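Local coordinates for DUF5751 domain-containing protein (Sulfolobus tokodaii, PDB 2RBG) that is of unknown function but folds as an alpha/beta domain around a parallel sheet, with an internal disulfide, and assembles as two chains, at residues L9-N14 and D96-F101; K35-V40 and G64-L69; L90-D95 and D120-L125. All coordinates share one frame; numbering follows the deposited sequence.

Contact 1: L9-N14 and D96-F101; sequences LISVNN and DENKVF
Ser11 and Asn98 meet where the central strand of a parallel alpha/beta sheet runs out into a loop, beside the first turn of helix 99-107. This is the packed part of the contact. The CB of Asn98 sits 3.3 Å from Ser11 O and 3.4 Å from Ser11 OG, a closeness that a small serine permits. OG lies anti to the backbone N (chi1 -175°) and approaches the rim of the Phe101 ring near its plane, 3.6 Å from CD2; it also makes a weak hydrogen bond with Phe41 O. Asn98 holds the N-cap position without making a capping bond. Its amide is used otherwise: ND2 donates to Asp95 and lies 3.5 Å from Val12 CA, while OD1 accepts from Lys72. Two polar ends thus suit a buried place between charged neighbours. Lys72 also makes a cation-pi contact with Phe101.

Toward solvent the grip slackens. Asn13 is partly exposed and Glu97 exposed, and their side chains cross at about a right angle, with amide and carboxylate planes 32° apart. Behind the carboxylate, Glu97 CG lies 3.6 Å from Asn13 ND2. The hydrogen bond here is weak and bent: Asn13 ND2 reaches Glu97 OE1 at 3.2 Å, with 126° at the hydrogen.

Contact 2: K35-V40 and G64-L69; sequences KTTINV and GYELFL
Ile38 and Leu67 are partners in a parallel beta ladder that pairs strand 64-70, an outermost strand of the chain's alpha/beta sheet, with strand 35-41. Their side chains share a face with Thr36, Val40, Tyr65 and Leu69, and helices 17-31 and 46-52 pack on it, so apolar residues predominate there.

Ile38 can be followed outward from the backbone. Its CB rests 3.6 Å from Glu66 O, the carbonyl that also accepts the Ile38 N-H. CG2, anti to the backbone N, faces Leu67 CD1 at 4.0 Å. On the other branch CG1 still lies beside Glu66 O, and the CD1 at its tip reaches back to Tyr65 CB at 4.3 Å. The beta-branched residue thereby touches two side chains, Tyr65 and Leu67, with the Glu66 carbonyl between them, and it also meets Phe21 of helix 17-31. Leu67 CD1 goes on to touch Val40 CG2 at 3.6 Å.

On the opposite face of the sheet, Asn39 and Phe68 lie side by side, amide and ring planes 15° apart. Asn39 OD1 stands 3.6 Å from Phe68 CB and accepts a bond from Trp70. Thr37 OG1 meets the same ring at its edge, in plane, 3.7 Å from Phe68 CE2.

Contact 3: L90-D95 and D120-L125; sequences LLVYCD and DFCRKL
Cys94 and Cys122 are joined by a disulfide at the buried centre of this contact, where strands 89-94 and 117-121 come to their ends. SG lies anti to the backbone N in Cys122 (chi1 176°) but between N and the carbonyl carbon in Cys94 (chi1 81°), and the bridge itself turns through 90°, close to the relaxed value for a disulfide. Val92 CG1 packs on Cys122 CB at 4.0 Å, and Met102 of helix 99-107 touches both residues. A branched valine and a half-cystine are compact apolar groups suited to this space under a helix.

On the other face, Tyr93 and Phe121 cross at about a right angle, CD1 of the tyrosine 3.8 Å from CB of the phenylalanine. Tyr93 OH bonds to Asp27, so the long ring carries its hydroxyl to a polar partner on helix 17-31; Ile77 of the second subunit packs on Phe121. Between the faces, Phe121 N gives a bond to Val92 O (2.8 Å), and Cys94 N gives one to Phe121 O (3.1 Å).

Farther out, Asp120 lies alongside Val92, its OD2 3.8 Å from Val92 CB. OD2 takes Arg123 NE at 2.8 Å from above the carboxylate plane, and Arg123 NH2 adds a weak bond, so OD2 holds the guanidinium in a salt bridge. OD1 accepts Arg123 N at 2.9 Å on the syn side. This last bond makes an Asx motif overlapping the type I turn from Cys122 to Leu125, at the end of the sheet's outermost strand, stapled to its parallel neighbour.

How the contacts relate
All three contacts reach one five-stranded parallel sheet, ordered 64-70, 35-41, 6-11, 89-94, 117-121. Contacts 2 and 3 join the outermost pairs, their centres about 16 Å apart on opposite sides of the chain's centre, and contact 1 starts from the central strand. Along the chain, contact 2 is nested within the loop closed by contact 1, whereas contacts 1 and 3 alternate their segments. Those two are close, with centres about 9 Å apart: Asn13 N lies 2.7 Å from Asp95 OD2, and Lys99 NZ lies 2.7 Å from Leu125 O. Strand 6-11, lying between 35-41 and 89-94, ties both halves into a single domain, Ile10 N standing 3.0 Å from Asn39 O, while the C-terminal edge also meets the second subunit.

Contact 1: L9-N14 and D96-F101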
ATOM      1  N   LEU A   9       5.462  14.011   1.221  1.00  7.67           N
ATOM      2  CA  LEU A   9       6.883  13.777   1.023  1.00  8.24           C
ATOM      3  C   LEU A   9       7.049  12.772  -0.106  1.00  8.48           C
ATOM      4  O   LEU A   9       6.379  11.738  -0.126  1.00  7.88           O
ATOM      5  CB  LEU A   9       7.515  13.211   2.297  1.00  9.90           C
ATOM      6  CG  LEU A   9       7.239  13.969   3.597  1.00 11.56           C
ATOM      7  CD1 LEU A   9       7.964  13.279   4.748  1.00 10.95           C
ATOM      8  CD2 LEU A   9       7.695  15.412   3.462  1.00 10.46           C
ATOM      9  N   ILE A  10       7.938  13.075  -1.044  1.00  7.53           N
ATOM     10  CA  ILE A  10       8.177  12.170  -2.156  1.00  7.34           C
ATOM     11  C   ILE A  10       9.623  12.160  -2.613  1.00  8.82           C
ATOM     12  O   ILE A  10      10.273  13.200  -2.705  1.00 10.17           O
ATOM     13  CB  ILE A  10       7.278  12.509  -3.376  1.00  8.96           C
ATOM     14  CG1 ILE A  10       7.632  11.593  -4.555  1.00  7.62           C
ATOM     15  CG2 ILE A  10       7.454  13.979  -3.767  1.00  9.63           C
ATOM     16  CD1 ILE A  10       6.633  11.656  -5.716  1.00 11.33           C
ATOM     17  N   SER A  11      10.125  10.960  -2.875  1.00  8.33           N
ATOM     18  CA  SER A  11      11.476  10.783  -3.373  1.00 10.47           C
ATOM     19  C   SER A  11      11.428   9.632  -4.370  1.00  9.11           C
ATOM     20  O   SER A  11      11.305   8.470  -3.987  1.00 11.58           O
ATOM     21  CB  SER A  11      12.445  10.455  -2.239  1.00 13.19           C
ATOM     22  OG  SER A  11      13.771  10.391  -2.735  1.00 19.72           O
ATOM     23  N   VAL A  12      11.497   9.973  -5.651  1.00 11.21           N
ATOM     24  CA  VAL A  12      11.466   8.983  -6.720  1.00 11.41           C
ATOM     25  C   VAL A  12      12.398   9.411  -7.842  1.00 15.63           C
ATOM     26  O   VAL A  12      12.843  10.557  -7.884  1.00 16.75           O
ATOM     27  CB  VAL A  12      10.046   8.831  -7.328  1.00 11.30           C
ATOM     28  CG1 VAL A  12       9.082   8.297  -6.283  1.00  8.11           C
ATOM     29  CG2 VAL A  12       9.562  10.173  -7.873  1.00 12.03           C
ATOM     30  N   ASN A  13      12.693   8.480  -8.744  1.00 17.25           N
ATOM     31  CA  ASN A  13      13.540   8.772  -9.890  1.00 20.47           C
ATOM     32  C   ASN A  13      12.712   9.667 -10.810  1.00 19.38           C
ATOM     33  O   ASN A  13      11.483   9.644 -10.755  1.00 18.17           O
ATOM     34  CB  ASN A  13      13.922   7.475 -10.610  1.00 23.13           C
ATOM     35  CG  ASN A  13      14.802   6.577  -9.761  1.00 31.36           C
ATOM     36  OD1 ASN A  13      15.898   6.967  -9.355  1.00 36.96           O
ATOM     37  ND2 ASN A  13      14.326   5.364  -9.493  1.00 34.18           N
ATOM     38  N   ASN A  14      13.378  10.448 -11.653  1.00 18.03           N
ATOM     39  CA  ASN A  14      12.681  11.363 -12.554  1.00 19.51           C
ATOM     40  C   ASN A  14      11.593  10.736 -13.422  1.00 20.09           C
ATOM     41  O   ASN A  14      10.566  11.362 -13.680  1.00 20.91           O
ATOM     42  CB  ASN A  14      13.678  12.077 -13.469  1.00 20.73           C
ATOM     43  CG  ASN A  14      14.734  12.836 -12.698  1.00 23.53           C
ATOM     44  OD1 ASN A  14      14.476  13.345 -11.610  1.00 22.26           O
ATOM     45  ND2 ASN A  14      15.929  12.931 -13.269  1.00 26.38           N
ATOM     46  N   ASP A  96      11.815   1.984  -5.049  1.00 18.96           N
ATOM     47  CA  ASP A  96      12.863   1.172  -4.437  1.00 20.56           C
ATOM     48  C   ASP A  96      14.215   1.857  -4.290  1.00 20.25           C
ATOM     49  O   ASP A  96      14.878   1.713  -3.266  1.00 19.79           O
ATOM     50  CB  ASP A  96      13.046  -0.133  -5.214  1.00 25.74           C
ATOM     51  CG  ASP A  96      11.896  -1.092  -5.015  1.00 27.79           C
ATOM     52  OD1 ASP A  96      11.494  -1.302  -3.852  1.00 33.13           O
ATOM     53  OD2 ASP A  96      11.403  -1.643  -6.019  1.00 35.26           O
ATOM     54  N   GLU A  97      14.622   2.595  -5.314  1.00 20.92           N
ATOM     55  CA  GLU A  97      15.905   3.286  -5.296  1.00 22.17           C
ATOM     56  C   GLU A  97      16.013   4.331  -4.188  1.00 22.07           C
ATOM     57  O   GLU A  97      17.115   4.705  -3.791  1.00 21.21           O
ATOM     58  CB  GLU A  97      16.160   3.959  -6.648  1.00 25.44           C
ATOM     59  CG  GLU A  97      16.413   2.996  -7.797  1.00 37.78           C
ATOM     60  CD  GLU A  97      15.270   2.021  -8.014  1.00 43.22           C
ATOM     61  OE1 GLU A  97      14.113   2.479  -8.139  1.00 45.28           O
ATOM     62  OE2 GLU A  97      15.530   0.798  -8.065  1.00 42.89           O
ATOM     63  N   ASN A  98      14.874   4.792  -3.683  1.00 17.80           N
ATOM     64  CA  ASN A  98      14.876   5.812  -2.639  1.00 15.94           C
ATOM     65  C   ASN A  98      14.179   5.397  -1.347  1.00 16.06           C
ATOM     66  O   ASN A  98      13.946   6.233  -0.470  1.00 13.18           O
ATOM     67  CB  ASN A  98      14.225   7.088  -3.179  1.00 16.46           C
ATOM     68  CG  ASN A  98      14.985   7.677  -4.349  1.00 19.73           C
ATOM     69  OD1 ASN A  98      16.068   8.238  -4.180  1.00 23.19           O
ATOM     70  ND2 ASN A  98      14.426   7.545  -5.548  1.00 17.02           N
ATOM     71  N   LYS A  99      13.864   4.113  -1.218  1.00 13.73           N
ATOM     72  CA  LYS A  99      13.173   3.617  -0.032  1.00 14.87           C
ATOM     73  C   LYS A  99      13.967   3.759   1.266  1.00 14.96           C
ATOM     74  O   LYS A  99      13.410   4.149   2.293  1.00 14.14           O
ATOM     75  CB  LYS A  99      12.766   2.154  -0.237  1.00 16.79           C
ATOM     76  CG  LYS A  99      11.988   1.562   0.929  1.00 18.70           C
ATOM     77  CD  LYS A  99      11.341   0.235   0.551  1.00 25.73           C
ATOM     78  CE  LYS A  99      12.369  -0.789   0.109  1.00 30.36           C
ATOM     79  NZ  LYS A  99      11.722  -2.049  -0.350  1.00 34.03           N
ATOM     80  N   VAL A 100      15.258   3.438   1.232  1.00 15.47           N
ATOM     81  CA  VAL A 100      16.085   3.561   2.430  1.00 14.52           C
ATOM     82  C   VAL A 100      16.137   5.027   2.855  1.00 13.62           C
ATOM     83  O   VAL A 100      15.988   5.353   4.033  1.00 13.40           O
ATOM     84  CB  VAL A 100      17.527   3.064   2.174  1.00 17.58           C
ATOM     85  CG1 VAL A 100      18.399   3.335   3.396  1.00 14.99           C
ATOM     86  CG2 VAL A 100      17.512   1.575   1.863  1.00 18.88           C
ATOM     87  N   PHE A 101      16.337   5.906   1.881  1.00 14.49           N
ATOM     88  CA  PHE A 101      16.397   7.337   2.139  1.00 16.41           C
ATOM     89  C   PHE A 101      15.094   7.849   2.751  1.00 16.42           C
ATOM     90  O   PHE A 101      15.095   8.438   3.834  1.00 13.50           O
ATOM     91  CB  PHE A 101      16.676   8.089   0.841  1.00 16.85           C
ATOM     92  CG  PHE A 101      16.635   9.582   0.985  1.00 21.20           C
ATOM     93  CD1 PHE A 101      17.572  10.246   1.771  1.00 22.47           C
ATOM     94  CD2 PHE A 101      15.662  10.328   0.330  1.00 24.04           C
ATOM     95  CE1 PHE A 101      17.542  11.632   1.902  1.00 24.25           C
ATOM     96  CE2 PHE A 101      15.621  11.714   0.454  1.00 28.34           C
ATOM     97  CZ  PHE A 101      16.564  12.368   1.242  1.00 27.51           C
TER

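Contact 2: K35-V40 and G64-L69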
ATOM      1  N   LYS A  35      -5.616  21.561   0.681  1.00 16.37           N
ATOM      2  CA  LYS A  35      -4.255  22.085   0.645  1.00 13.55           C
ATOM      3  C   LYS A  35      -3.214  21.024   0.991  1.00 10.82           C
ATOM      4  O   LYS A  35      -3.474  20.107   1.767  1.00 12.00           O
ATOM      5  CB  LYS A  35      -4.095  23.225   1.651  1.00 14.65           C
ATOM      6  CG  LYS A  35      -4.988  24.429   1.437  1.00 23.77           C
ATOM      7  CD  LYS A  35      -4.835  25.403   2.602  1.00 29.96           C
ATOM      8  CE  LYS A  35      -5.606  26.695   2.367  1.00 34.03           C
ATOM      9  NZ  LYS A  35      -5.059  27.469   1.218  1.00 39.83           N
ATOM     10  N   THR A  36      -2.028  21.167   0.417  1.00 11.15           N
ATOM     11  CA  THR A  36      -0.939  20.250   0.706  1.00  9.64           C
ATOM     12  C   THR A  36       0.376  20.958   0.434  1.00  8.90           C
ATOM     13  O   THR A  36       0.474  21.779  -0.482  1.00 11.37           O
ATOM     14  CB  THR A  36      -1.003  18.959  -0.157  1.00  9.30           C
ATOM     15  OG1 THR A  36       0.070  18.083   0.217  1.00 11.46           O
ATOM     16  CG2 THR A  36      -0.880  19.287  -1.642  1.00 10.57           C
ATOM     17  N   THR A  37       1.370  20.677   1.262  1.00  8.09           N
ATOM     18  CA  THR A  37       2.690  21.259   1.072  1.00  8.90           C
ATOM     19  C   THR A  37       3.538  20.066   0.653  1.00  9.34           C
ATOM     20  O   THR A  37       3.784  19.146   1.438  1.00 10.35           O
ATOM     21  CB  THR A  37       3.215  21.925   2.372  1.00 16.76           C
ATOM     22  OG1 THR A  37       4.546  22.405   2.154  1.00 18.76           O
ATOM     23  CG2 THR A  37       3.197  20.952   3.538  1.00 17.18           C
ATOM     24  N   ILE A  38       3.937  20.079  -0.614  1.00  8.42           N
ATOM     25  CA  ILE A  38       4.703  18.994  -1.216  1.00  9.46           C
ATOM     26  C   ILE A  38       6.208  19.207  -1.162  1.00 10.38           C
ATOM     27  O   ILE A  38       6.719  20.233  -1.613  1.00 11.66           O
ATOM     28  CB  ILE A  38       4.275  18.808  -2.682  1.00  9.91           C
ATOM     29  CG1 ILE A  38       2.754  18.659  -2.752  1.00 12.94           C
ATOM     30  CG2 ILE A  38       4.963  17.593  -3.286  1.00  9.08           C
ATOM     31  CD1 ILE A  38       2.199  18.655  -4.159  1.00 11.43           C
ATOM     32  N   ASN A  39       6.909  18.217  -0.620  1.00  6.80           N
ATOM     33  CA  ASN A  39       8.360  18.272  -0.491  1.00  8.56           C
ATOM     34  C   ASN A  39       8.977  17.148  -1.300  1.00  8.17           C
ATOM     35  O   ASN A  39       8.783  15.969  -1.001  1.00 12.28           O
ATOM     36  CB  ASN A  39       8.743  18.155   0.981  1.00  6.67           C
ATOM     37  CG  ASN A  39       8.311  19.364   1.777  1.00 11.85           C
ATOM     38  OD1 ASN A  39       9.028  20.362   1.855  1.00 10.25           O
ATOM     39  ND2 ASN A  39       7.118  19.295   2.351  1.00 11.82           N
ATOM     40  N   VAL A  40       9.726  17.532  -2.326  1.00  9.81           N
ATOM     41  CA  VAL A  40      10.352  16.586  -3.231  1.00 10.60           C
ATOM     42  C   VAL A  40      11.858  16.532  -3.031  1.00 11.33           C
ATOM     43  O   VAL A  40      12.541  17.549  -3.124  1.00 13.32           O
ATOM     44  CB  VAL A  40      10.066  16.978  -4.693  1.00 10.53           C
ATOM     45  CG1 VAL A  40      10.520  15.872  -5.633  1.00  9.46           C
ATOM     46  CG2 VAL A  40       8.585  17.280  -4.867  1.00 10.11           C
ATOM     47  N   GLY A  64      -4.942  23.529  -3.447  1.00 14.14           N
ATOM     48  CA  GLY A  64      -3.908  24.518  -3.221  1.00 16.94           C
ATOM     49  C   GLY A  64      -2.661  23.777  -2.792  1.00 18.30           C
ATOM     50  O   GLY A  64      -2.734  22.861  -1.976  1.00 20.02           O
ATOM     51  N   TYR A  65      -1.511  24.148  -3.333  1.00 18.65           N
ATOM     52  CA  TYR A  65      -0.294  23.453  -2.956  1.00 18.31           C
ATOM     53  C   TYR A  65       0.927  24.351  -2.997  1.00 20.44           C
ATOM     54  O   TYR A  65       0.932  25.400  -3.642  1.00 19.03           O
ATOM     55  CB  TYR A  65      -0.067  22.259  -3.892  1.00 22.93           C
ATOM     56  CG  TYR A  65       0.472  22.656  -5.251  1.00 22.93           C
ATOM     57  CD1 TYR A  65       1.833  22.912  -5.433  1.00 27.91           C
ATOM     58  CD2 TYR A  65      -0.381  22.836  -6.336  1.00 24.79           C
ATOM     59  CE1 TYR A  65       2.330  23.343  -6.657  1.00 26.74           C
ATOM     60  CE2 TYR A  65       0.105  23.269  -7.570  1.00 26.83           C
ATOM     61  CZ  TYR A  65       1.464  23.521  -7.720  1.00 28.42           C
ATOM     62  OH  TYR A  65       1.958  23.956  -8.928  1.00 30.78           O
ATOM     63  N   GLU A  66       1.956  23.921  -2.280  1.00 19.35           N
ATOM     64  CA  GLU A  66       3.234  24.608  -2.245  1.00 18.13           C
ATOM     65  C   GLU A  66       4.193  23.503  -2.648  1.00 17.07           C
ATOM     66  O   GLU A  66       3.990  22.343  -2.284  1.00 13.89           O
ATOM     67  CB  GLU A  66       3.572  25.102  -0.839  1.00 22.10           C
ATOM     68  CG  GLU A  66       2.725  26.262  -0.354  1.00 31.96           C
ATOM     69  CD  GLU A  66       3.257  26.863   0.933  1.00 38.40           C
ATOM     70  OE1 GLU A  66       3.386  26.120   1.930  1.00 42.11           O
ATOM     71  OE2 GLU A  66       3.548  28.078   0.947  1.00 43.89           O
ATOM     72  N   LEU A  67       5.220  23.852  -3.411  1.00 15.56           N
ATOM     73  CA  LEU A  67       6.187  22.868  -3.868  1.00 14.40           C
ATOM     74  C   LEU A  67       7.600  23.263  -3.455  1.00 14.70           C
ATOM     75  O   LEU A  67       8.058  24.369  -3.745  1.00 15.80           O
ATOM     76  CB  LEU A  67       6.099  22.735  -5.392  1.00 16.90           C
ATOM     77  CG  LEU A  67       7.011  21.726  -6.092  1.00 19.24           C
ATOM     78  CD1 LEU A  67       6.725  20.324  -5.575  1.00 21.66           C
ATOM     79  CD2 LEU A  67       6.779  21.797  -7.595  1.00 20.68           C
ATOM     80  N   PHE A  68       8.279  22.350  -2.769  1.00 11.13           N
ATOM     81  CA  PHE A  68       9.644  22.573  -2.313  1.00 12.93           C
ATOM     82  C   PHE A  68      10.518  21.411  -2.759  1.00 12.63           C
ATOM     83  O   PHE A  68      10.175  20.248  -2.545  1.00 12.01           O
ATOM     84  CB  PHE A  68       9.685  22.677  -0.786  1.00 12.05           C
ATOM     85  CG  PHE A  68       8.954  23.865  -0.239  1.00 14.59           C
ATOM     86  CD1 PHE A  68       9.509  25.138  -0.319  1.00 14.07           C
ATOM     87  CD2 PHE A  68       7.699  23.717   0.339  1.00 15.16           C
ATOM     88  CE1 PHE A  68       8.824  26.247   0.170  1.00 15.37           C
ATOM     89  CE2 PHE A  68       7.006  24.820   0.832  1.00 17.63           C
ATOM     90  CZ  PHE A  68       7.568  26.087   0.747  1.00 18.22           C
ATOM     91  N   LEU A  69      11.640  21.727  -3.391  1.00 12.84           N
ATOM     92  CA  LEU A  69      12.565  20.695  -3.835  1.00 13.24           C
ATOM     93  C   LEU A  69      13.804  20.739  -2.954  1.00 14.32           C
ATOM     94  O   LEU A  69      14.324  21.816  -2.651  1.00 13.65           O
ATOM     95  CB  LEU A  69      12.958  20.906  -5.300  1.00 14.24           C
ATOM     96  CG  LEU A  69      11.938  20.463  -6.355  1.00 18.28           C
ATOM     97  CD1 LEU A  69      10.632  21.219  -6.170  1.00 18.52           C
ATOM     98  CD2 LEU A  69      12.507  20.710  -7.744  1.00 19.14           C
TER

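Contact 3: L90-D95 and D120-L125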
ATOM      1  N   LEU A  90      -0.289  13.246   6.779  1.00  7.86           N
ATOM      2  CA  LEU A  90       0.964  12.871   6.133  1.00  8.27           C
ATOM      3  C   LEU A  90       0.805  11.874   4.991  1.00  6.84           C
ATOM      4  O   LEU A  90       0.093  10.881   5.121  1.00  8.06           O
ATOM      5  CB  LEU A  90       1.917  12.278   7.172  1.00  9.22           C
ATOM      6  CG  LEU A  90       3.253  11.727   6.668  1.00  7.17           C
ATOM      7  CD1 LEU A  90       4.112  12.866   6.138  1.00  7.45           C
ATOM      8  CD2 LEU A  90       3.969  11.007   7.801  1.00 10.76           C
ATOM      9  N   LEU A  91       1.483  12.151   3.880  1.00  6.67           N
ATOM     10  CA  LEU A  91       1.491  11.272   2.710  1.00  5.88           C
ATOM     11  C   LEU A  91       2.955  11.017   2.376  1.00  7.65           C
ATOM     12  O   LEU A  91       3.756  11.954   2.323  1.00  7.92           O
ATOM     13  CB  LEU A  91       0.787  11.930   1.520  1.00  6.06           C
ATOM     14  CG  LEU A  91      -0.737  12.046   1.630  1.00  7.72           C
ATOM     15  CD1 LEU A  91      -1.280  12.847   0.451  1.00  9.04           C
ATOM     16  CD2 LEU A  91      -1.355  10.647   1.654  1.00 11.40           C
ATOM     17  N   VAL A  92       3.306   9.753   2.157  1.00  7.74           N
ATOM     18  CA  VAL A  92       4.687   9.385   1.857  1.00  9.41           C
ATOM     19  C   VAL A  92       4.801   8.555   0.580  1.00  8.85           C
ATOM     20  O   VAL A  92       4.084   7.570   0.412  1.00  9.80           O
ATOM     21  CB  VAL A  92       5.301   8.576   3.027  1.00  9.33           C
ATOM     22  CG1 VAL A  92       6.695   8.096   2.661  1.00 11.21           C
ATOM     23  CG2 VAL A  92       5.344   9.437   4.286  1.00  9.68           C
ATOM     24  N   TYR A  93       5.716   8.951  -0.303  1.00  8.30           N
ATOM     25  CA  TYR A  93       5.927   8.239  -1.565  1.00  7.46           C
ATOM     26  C   TYR A  93       7.399   8.066  -1.914  1.00  9.64           C
ATOM     27  O   TYR A  93       8.203   8.982  -1.740  1.00  9.58           O
ATOM     28  CB  TYR A  93       5.274   8.993  -2.723  1.00  7.49           C
ATOM     29  CG  TYR A  93       3.826   9.332  -2.507  1.00  7.32           C
ATOM     30  CD1 TYR A  93       2.814   8.458  -2.906  1.00 10.22           C
ATOM     31  CD2 TYR A  93       3.464  10.526  -1.887  1.00  8.50           C
ATOM     32  CE1 TYR A  93       1.476   8.769  -2.692  1.00  7.50           C
ATOM     33  CE2 TYR A  93       2.139  10.843  -1.668  1.00 10.65           C
ATOM     34  CZ  TYR A  93       1.147   9.964  -2.072  1.00  9.17           C
ATOM     35  OH  TYR A  93      -0.170  10.294  -1.856  1.00  9.81           O
ATOM     36  N   CYS A  94       7.738   6.892  -2.435  1.00  9.58           N
ATOM     37  CA  CYS A  94       9.106   6.614  -2.857  1.00 11.58           C
ATOM     38  C   CYS A  94       9.115   5.389  -3.758  1.00 11.27           C
ATOM     39  O   CYS A  94       8.109   4.681  -3.867  1.00 12.83           O
ATOM     40  CB  CYS A  94      10.013   6.341  -1.647  1.00 11.71           C
ATOM     41  SG  CYS A  94       9.927   4.643  -0.974  1.00 12.06           S
ATOM     42  N   ASP A  95      10.237   5.168  -4.436  1.00 13.29           N
ATOM     43  CA  ASP A  95      10.400   3.973  -5.252  1.00 15.28           C
ATOM     44  C   ASP A  95      11.538   3.198  -4.584  1.00 15.81           C
ATOM     45  O   ASP A  95      12.150   3.693  -3.640  1.00 14.16           O
ATOM     46  CB  ASP A  95      10.720   4.290  -6.727  1.00 14.63           C
ATOM     47  CG  ASP A  95      11.708   5.428  -6.904  1.00 16.19           C
ATOM     48  OD1 ASP A  95      12.499   5.708  -5.982  1.00 16.16           O
ATOM     49  OD2 ASP A  95      11.699   6.033  -8.000  1.00 16.66           O
ATOM     50  N   ASP A 120       0.993   5.532   2.602  1.00 11.88           N
ATOM     51  CA  ASP A 120       2.429   5.362   2.474  1.00 12.15           C
ATOM     52  C   ASP A 120       2.670   4.415   1.305  1.00 13.35           C
ATOM     53  O   ASP A 120       2.491   3.208   1.435  1.00 13.72           O
ATOM     54  CB  ASP A 120       3.018   4.760   3.756  1.00 13.47           C
ATOM     55  CG  ASP A 120       4.537   4.672   3.721  1.00 18.79           C
ATOM     56  OD1 ASP A 120       5.089   4.143   2.732  1.00 19.37           O
ATOM     57  OD2 ASP A 120       5.184   5.127   4.686  1.00 26.90           O
ATOM     58  N   PHE A 121       3.019   4.968   0.150  1.00  9.12           N
ATOM     59  CA  PHE A 121       3.325   4.134  -1.005  1.00  8.53           C
ATOM     60  C   PHE A 121       4.840   4.167  -1.024  1.00 10.99           C
ATOM     61  O   PHE A 121       5.451   4.882  -1.821  1.00 12.01           O
ATOM     62  CB  PHE A 121       2.779   4.740  -2.298  1.00  8.25           C
ATOM     63  CG  PHE A 121       2.846   3.802  -3.470  1.00  9.71           C
ATOM     64  CD1 PHE A 121       1.844   2.860  -3.681  1.00  9.45           C
ATOM     65  CD2 PHE A 121       3.928   3.832  -4.339  1.00 13.08           C
ATOM     66  CE1 PHE A 121       1.922   1.960  -4.740  1.00 10.63           C
ATOM     67  CE2 PHE A 121       4.017   2.934  -5.404  1.00 11.99           C
ATOM     68  CZ  PHE A 121       3.009   1.997  -5.604  1.00 12.89           C
ATOM     69  N   CYS A 122       5.447   3.400  -0.125  1.00 12.06           N
ATOM     70  CA  CYS A 122       6.894   3.395  -0.024  1.00 13.91           C
ATOM     71  C   CYS A 122       7.468   2.243   0.793  1.00 15.31           C
ATOM     72  O   CYS A 122       8.032   1.299   0.241  1.00 15.62           O
ATOM     73  CB  CYS A 122       7.345   4.731   0.575  1.00 13.84           C
ATOM     74  SG  CYS A 122       9.132   4.869   0.882  1.00 13.88           S
ATOM     75  N   ARG A 123       7.313   2.318   2.109  1.00 16.09           N
ATOM     76  CA  ARG A 123       7.862   1.299   2.997  1.00 18.40           C
ATOM     77  C   ARG A 123       7.401  -0.145   2.798  1.00 17.94           C
ATOM     78  O   ARG A 123       8.171  -1.071   3.055  1.00 17.65           O
ATOM     79  CB  ARG A 123       7.663   1.733   4.450  1.00 19.65           C
ATOM     80  CG  ARG A 123       8.548   2.925   4.816  1.00 28.18           C
ATOM     81  CD  ARG A 123       8.335   3.395   6.243  1.00 29.84           C
ATOM     82  NE  ARG A 123       6.997   3.943   6.438  1.00 32.33           N
ATOM     83  CZ  ARG A 123       6.540   4.402   7.598  1.00 29.90           C
ATOM     84  NH1 ARG A 123       7.316   4.383   8.672  1.00 27.70           N
ATOM     85  NH2 ARG A 123       5.307   4.880   7.683  1.00 29.83           N
ATOM     86  N   LYS A 124       6.170  -0.352   2.336  1.00 13.84           N
ATOM     87  CA  LYS A 124       5.689  -1.716   2.116  1.00 12.49           C
ATOM     88  C   LYS A 124       6.067  -2.262   0.736  1.00 10.77           C
ATOM     89  O   LYS A 124       5.746  -3.405   0.413  1.00 12.23           O
ATOM     90  CB  LYS A 124       4.166  -1.801   2.299  1.00 15.02           C
ATOM     91  CG  LYS A 124       3.684  -1.782   3.755  1.00 17.86           C
ATOM     92  CD  LYS A 124       2.167  -1.955   3.832  1.00 21.21           C
ATOM     93  CE  LYS A 124       1.657  -1.999   5.272  1.00 24.54           C
ATOM     94  NZ  LYS A 124       0.177  -2.242   5.338  1.00 21.46           N
ATOM     95  N   LEU A 125       6.739  -1.455  -0.081  1.00  9.74           N
ATOM     96  CA  LEU A 125       7.147  -1.910  -1.409  1.00 11.32           C
ATOM     97  C   LEU A 125       8.239  -2.964  -1.282  1.00 14.53           C
ATOM     98  O   LEU A 125       9.165  -2.813  -0.488  1.00 14.63           O
ATOM     99  CB  LEU A 125       7.675  -0.745  -2.247  1.00 11.72           C
ATOM    100  CG  LEU A 125       6.661   0.273  -2.760  1.00 13.13           C
ATOM    101  CD1 LEU A 125       7.405   1.452  -3.366  1.00 13.14           C
ATOM    102  CD2 LEU A 125       5.749  -0.378  -3.797  1.00 13.06           C
TER